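Local coordinates for putative type III secretion protein YscO (Vibrio parahaemolyticus, PDB 4MH6) that is of unknown detailed function but probably serves type III secretion as a long helical protein, at residues Gln47-Val51 with Glu124-Leu128; Glu75-Phe80 with Glu99-Arg104. One frame throughout, in Å; residues are numbered along the deposited sequence.

Contact 1: Gln47-Val51 with Glu124-Leu128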
# COMPACT_ATOMS: atom_id res chain seq x y z
N GLN A 47 -3.93 -0.91 -0.64
CA GLN A 47 -2.72 -0.13 -0.35
C GLN A 47 -2.65 1.10 -1.24
O GLN A 47 -2.09 2.12 -0.84
CB GLN A 47 -1.45 -0.97 -0.49
CG GLN A 47 -0.20 -0.23 -0.03
CD GLN A 47 -0.28 0.20 1.41
OE1 GLN A 47 -0.90 -0.46 2.21
NE2 GLN A 47 0.37 1.29 1.74
N GLU A 48 -3.18 1.00 -2.45
CA GLU A 48 -3.23 2.14 -3.34
C GLU A 48 -4.20 3.15 -2.72
O GLU A 48 -4.00 4.36 -2.86
CB GLU A 48 -3.66 1.71 -4.74
CG GLU A 48 -2.54 0.94 -5.42
CD GLU A 48 -2.96 0.10 -6.63
OE1 GLU A 48 -4.13 -0.35 -6.65
OE2 GLU A 48 -2.11 -0.16 -7.53
N TYR A 49 -5.22 2.67 -2.00
CA TYR A 49 -6.16 3.58 -1.36
C TYR A 49 -5.45 4.36 -0.23
O TYR A 49 -5.59 5.59 -0.11
CB TYR A 49 -7.39 2.82 -0.81
CG TYR A 49 -8.36 3.74 -0.12
CD1 TYR A 49 -8.25 4.03 1.24
CD2 TYR A 49 -9.36 4.38 -0.83
CE1 TYR A 49 -9.10 4.92 1.86
CE2 TYR A 49 -10.23 5.25 -0.21
CZ TYR A 49 -10.09 5.51 1.13
OH TYR A 49 -10.95 6.38 1.75
N ARG A 50 -4.70 3.63 0.58
CA ARG A 50 -3.95 4.23 1.67
C ARG A 50 -2.99 5.30 1.14
O ARG A 50 -2.91 6.38 1.72
CB ARG A 50 -3.23 3.15 2.54
CG ARG A 50 -4.15 2.51 3.58
CD ARG A 50 -3.47 1.59 4.58
NE ARG A 50 -3.35 0.28 4.00
CZ ARG A 50 -4.11 -0.78 4.29
NH1 ARG A 50 -5.01 -0.76 5.25
NH2 ARG A 50 -3.90 -1.91 3.63
N VAL A 51 -2.31 5.02 0.02
CA VAL A 51 -1.39 6.01 -0.56
C VAL A 51 -2.17 7.27 -0.94
O VAL A 51 -1.85 8.35 -0.50
CB VAL A 51 -0.58 5.49 -1.78
CG1 VAL A 51 0.20 6.63 -2.42
CG2 VAL A 51 0.39 4.40 -1.37
N GLU A 124 4.15 4.48 2.96
CA GLU A 124 3.00 3.80 2.34
C GLU A 124 3.38 3.37 0.93
O GLU A 124 2.99 2.29 0.46
CB GLU A 124 1.77 4.70 2.29
CG GLU A 124 1.25 5.18 3.65
CD GLU A 124 0.74 4.06 4.56
OE1 GLU A 124 0.24 4.38 5.66
OE2 GLU A 124 0.83 2.87 4.20
N ARG A 125 4.13 4.23 0.24
CA ARG A 125 4.59 3.89 -1.11
C ARG A 125 5.57 2.71 -1.06
O ARG A 125 5.62 1.88 -1.96
CB ARG A 125 5.25 5.11 -1.73
CG ARG A 125 4.24 6.13 -2.20
CD ARG A 125 4.86 7.49 -2.42
NE ARG A 125 3.98 8.36 -3.20
CZ ARG A 125 4.21 9.64 -3.40
NH1 ARG A 125 5.28 10.19 -2.85
NH2 ARG A 125 3.38 10.40 -4.12
N THR A 126 6.36 2.65 0.01
CA THR A 126 7.30 1.57 0.16
C THR A 126 6.51 0.28 0.39
O THR A 126 6.86 -0.78 -0.17
CB THR A 126 8.29 1.82 1.33
OG1 THR A 126 9.08 2.96 1.02
CG2 THR A 126 9.20 0.64 1.55
N LEU A 127 5.46 0.35 1.22
CA LEU A 127 4.63 -0.84 1.45
C LEU A 127 3.91 -1.24 0.17
O LEU A 127 3.77 -2.41 -0.12
CB LEU A 127 3.59 -0.60 2.53
CG LEU A 127 4.06 -0.54 3.97
CD1 LEU A 127 2.90 -0.10 4.84
CD2 LEU A 127 4.57 -1.90 4.42
N LEU A 128 3.44 -0.27 -0.59
CA LEU A 128 2.79 -0.59 -1.82
C LEU A 128 3.75 -1.40 -2.65
O LEU A 128 3.39 -2.44 -3.21
CB LEU A 128 2.36 0.67 -2.59
CG LEU A 128 1.69 0.48 -3.95
CD1 LEU A 128 0.59 -0.57 -3.90
CD2 LEU A 128 1.12 1.78 -4.46
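Gln-47 reaches across to Glu-124 and Leu-128 where two long helices pair as an antiparallel hairpin, consistent with the predicted coiled coil. The short segments run at 163° to each other, with axes 9.2 Å apart. The tight part lies around Gln-47, which is buried. Its CG is anti to the backbone N (chi1 -173°), and this carries the chain over the backbone of Leu-128, with Gln-47 CG 3.5 Å from Leu-128 CA. A bend at chi2 (59°) then turns the amide along the partner helix to Glu-124. There NE2 donates twice. Gln-47 NE2 lies 3.1 Å from the backbone Glu-124 O in a clearly bent bond. Gln-47 NE2 also lies 3.0 Å from Glu-124 OE2, in a straighter bond. OE2 lies in the amide plane, while the donor comes to the anti side of OE2, tilted out of the carboxylate plane. On the apolar side, Val-51 CG2 and Leu-128 CD2 meet 4.1 Å apart. Val-44 and Leu-121 extend this apolar seam in the two directions along the helices. The flanks are looser. Glu-48 is exposed and touches only by its aliphatic part, where Glu-48 CG lies 3.8 Å from Leu-128 CD1. Arg-125 is likewise exposed; its side chain passes Val-51 at about a right angle. On the other flank Arg-50 NE bonds Gln-47 OE1 at 3.1 Å, which helps fix the amide with NE2 toward Glu-124. Glu-124 O is shared: Gln-47 NE2 and Leu-128 N approach it from opposite faces of its carbonyl plane.

Contact 2: Glu75-Phe80 with Glu99-Arg104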
# COMPACT_ATOMS: atom_id res chain seq x y z
N GLU A 75 1.09 38.96 11.82
CA GLU A 75 0.75 39.04 13.22
C GLU A 75 1.97 39.32 14.06
O GLU A 75 1.91 39.99 15.06
CB GLU A 75 0.05 37.75 13.65
CG GLU A 75 -1.31 37.58 12.98
CD GLU A 75 -2.29 38.66 13.41
OE1 GLU A 75 -3.37 38.78 12.79
OE2 GLU A 75 -1.99 39.38 14.38
N GLU A 76 3.09 38.80 13.61
CA GLU A 76 4.36 39.02 14.28
C GLU A 76 4.84 40.46 14.06
O GLU A 76 5.28 41.13 15.00
CB GLU A 76 5.32 37.98 13.72
CG GLU A 76 6.74 38.10 14.14
CD GLU A 76 7.54 36.86 13.74
OE1 GLU A 76 8.73 37.00 13.37
OE2 GLU A 76 6.96 35.75 13.80
N GLU A 77 4.71 40.97 12.84
CA GLU A 77 5.11 42.34 12.54
C GLU A 77 4.23 43.37 13.25
O GLU A 77 4.69 44.45 13.64
CB GLU A 77 5.10 42.58 11.04
CG GLU A 77 6.13 41.74 10.31
CD GLU A 77 6.09 41.91 8.80
OE1 GLU A 77 6.76 41.12 8.10
OE2 GLU A 77 5.38 42.83 8.32
N ARG A 78 2.95 43.05 13.40
CA ARG A 78 2.02 43.91 14.11
C ARG A 78 2.46 44.07 15.56
O ARG A 78 2.40 45.16 16.13
CB ARG A 78 0.63 43.30 14.04
CG ARG A 78 -0.01 43.52 12.68
CD ARG A 78 -1.17 42.59 12.43
NE ARG A 78 -2.13 42.57 13.53
CZ ARG A 78 -3.11 43.44 13.70
NH1 ARG A 78 -3.28 44.44 12.85
NH2 ARG A 78 -3.92 43.30 14.72
N ARG A 79 2.92 42.99 16.15
CA ARG A 79 3.35 43.00 17.53
C ARG A 79 4.68 43.69 17.73
O ARG A 79 4.91 44.31 18.76
CB ARG A 79 3.31 41.59 18.08
CG ARG A 79 1.88 41.15 18.28
CD ARG A 79 1.80 39.68 18.60
NE ARG A 79 0.41 39.29 18.88
CZ ARG A 79 -0.52 39.11 17.95
NH1 ARG A 79 -0.25 39.33 16.66
NH2 ARG A 79 -1.74 38.75 18.31
N PHE A 80 5.59 43.57 16.76
CA PHE A 80 6.84 44.27 16.91
C PHE A 80 6.60 45.78 16.77
O PHE A 80 7.24 46.58 17.44
CB PHE A 80 7.86 43.83 15.87
CG PHE A 80 8.42 42.46 16.09
CD1 PHE A 80 9.09 42.16 17.27
CD2 PHE A 80 8.39 41.50 15.08
CE1 PHE A 80 9.64 40.91 17.47
CE2 PHE A 80 8.96 40.25 15.28
CZ PHE A 80 9.58 39.96 16.47
N GLU A 99 3.33 36.04 22.77
CA GLU A 99 2.32 35.85 21.74
C GLU A 99 3.01 35.45 20.44
O GLU A 99 2.52 34.58 19.74
CB GLU A 99 1.46 37.09 21.55
CG GLU A 99 0.44 37.26 22.65
CD GLU A 99 -0.38 38.52 22.50
OE1 GLU A 99 0.04 39.43 21.75
OE2 GLU A 99 -1.45 38.62 23.15
N ILE A 100 4.15 36.07 20.18
CA ILE A 100 4.94 35.78 19.00
C ILE A 100 5.43 34.33 19.06
O ILE A 100 5.33 33.58 18.08
CB ILE A 100 6.13 36.73 18.88
CG1 ILE A 100 5.64 38.10 18.43
CG2 ILE A 100 7.12 36.24 17.83
CD1 ILE A 100 6.71 39.17 18.41
N ALA A 101 5.96 33.96 20.21
CA ALA A 101 6.45 32.63 20.41
C ALA A 101 5.34 31.63 20.12
O ALA A 101 5.54 30.68 19.37
CB ALA A 101 6.95 32.47 21.85
N LEU A 102 4.16 31.86 20.68
CA LEU A 102 3.04 30.94 20.48
C LEU A 102 2.64 30.84 19.01
O LEU A 102 2.30 29.77 18.51
CB LEU A 102 1.86 31.33 21.37
CG LEU A 102 2.10 31.06 22.86
CD1 LEU A 102 1.09 31.77 23.75
CD2 LEU A 102 2.11 29.56 23.17
N LEU A 103 2.67 31.97 18.32
CA LEU A 103 2.35 32.03 16.91
C LEU A 103 3.36 31.19 16.12
O LEU A 103 2.99 30.47 15.21
CB LEU A 103 2.40 33.48 16.42
CG LEU A 103 1.24 34.38 16.85
CD1 LEU A 103 1.53 35.84 16.56
CD2 LEU A 103 -0.06 33.95 16.19
N ARG A 104 4.63 31.31 16.48
CA ARG A 104 5.68 30.55 15.83
C ARG A 104 5.65 29.05 16.17
O ARG A 104 6.00 28.22 15.33
CB ARG A 104 7.03 31.12 16.21
CG ARG A 104 7.29 32.47 15.61
CD ARG A 104 8.50 33.05 16.24
NE ARG A 104 8.90 34.31 15.64
CZ ARG A 104 9.92 35.05 16.08
NH1 ARG A 104 10.62 34.66 17.13
NH2 ARG A 104 10.22 36.19 15.46
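Arg-104 grips the Glu-76 carboxylate side-on with two nitrogens. Arg-104 NH2 meets Glu-76 OE1 at 2.7 Å in an almost straight bond, and Arg-104 NE meets Glu-76 OE2 at 3.0 Å. The carboxylate and guanidinium planes stand 71° apart, and both oxygens are approached from above the carboxylate plane. Ile-100 packs against this pair: its CG2 lies over the centre of one face of the Arg-104 guanidinium. Ile-100 CD1 makes a CH-pi contact with Phe-80, 3.7 Å from the ring centroid, while Arg-104 NH2 sits at the edge of that ring. On the other flank, Arg-79 NE bonds Glu-99 OE1 at 2.9 Å, and Leu-103 CD1 covers one face of the Arg-79 guanidinium. The helices 18-84 and 90-167 form an antiparallel helical hairpin here, their segments at 171°. Salt bridges border the apolar residues on both flanks. Behind this shell, Arg-79 is held from its own helix. Arg-79 NH1 donates to Glu-75 O at 2.8 Å and to Glu-75 OE2 at 2.9 Å, both in the guanidinium plane. Glu-75 bends at chi2 (-65°) to bring its carboxylate back to Arg-79. Arg-78 NE adds a weak bond to the same OE2, which completes a network with Glu-99. On the first flank, Arg-72 forms a salt bridge to Glu-76 OE2, the oxygen that also accepts from Arg-104 NE.

Overall arrangement
Both contacts join helix 18-84 to helix 90-167, and contact 2 is nested inside the chain loop closed by contact 1. Their centres lie about 39 Å apart, and they do not touch. Contact 1 sits at the middle of the chain and contact 2 toward the hairpin turn: their centres are about 2 Å and about 41 Å from the centre of the chain. Both are surface contacts, each with one buried residue: Gln-47 in contact 1, Ile-100 in contact 2. Their chemistry differs. Contact 1 buries a polar amide and is bridged by hydrogen bonds from that amide to a backbone carbonyl and a carboxylate, whereas contact 2 buries an aliphatic side chain between two Arg-Glu salt bridges, one on each flank.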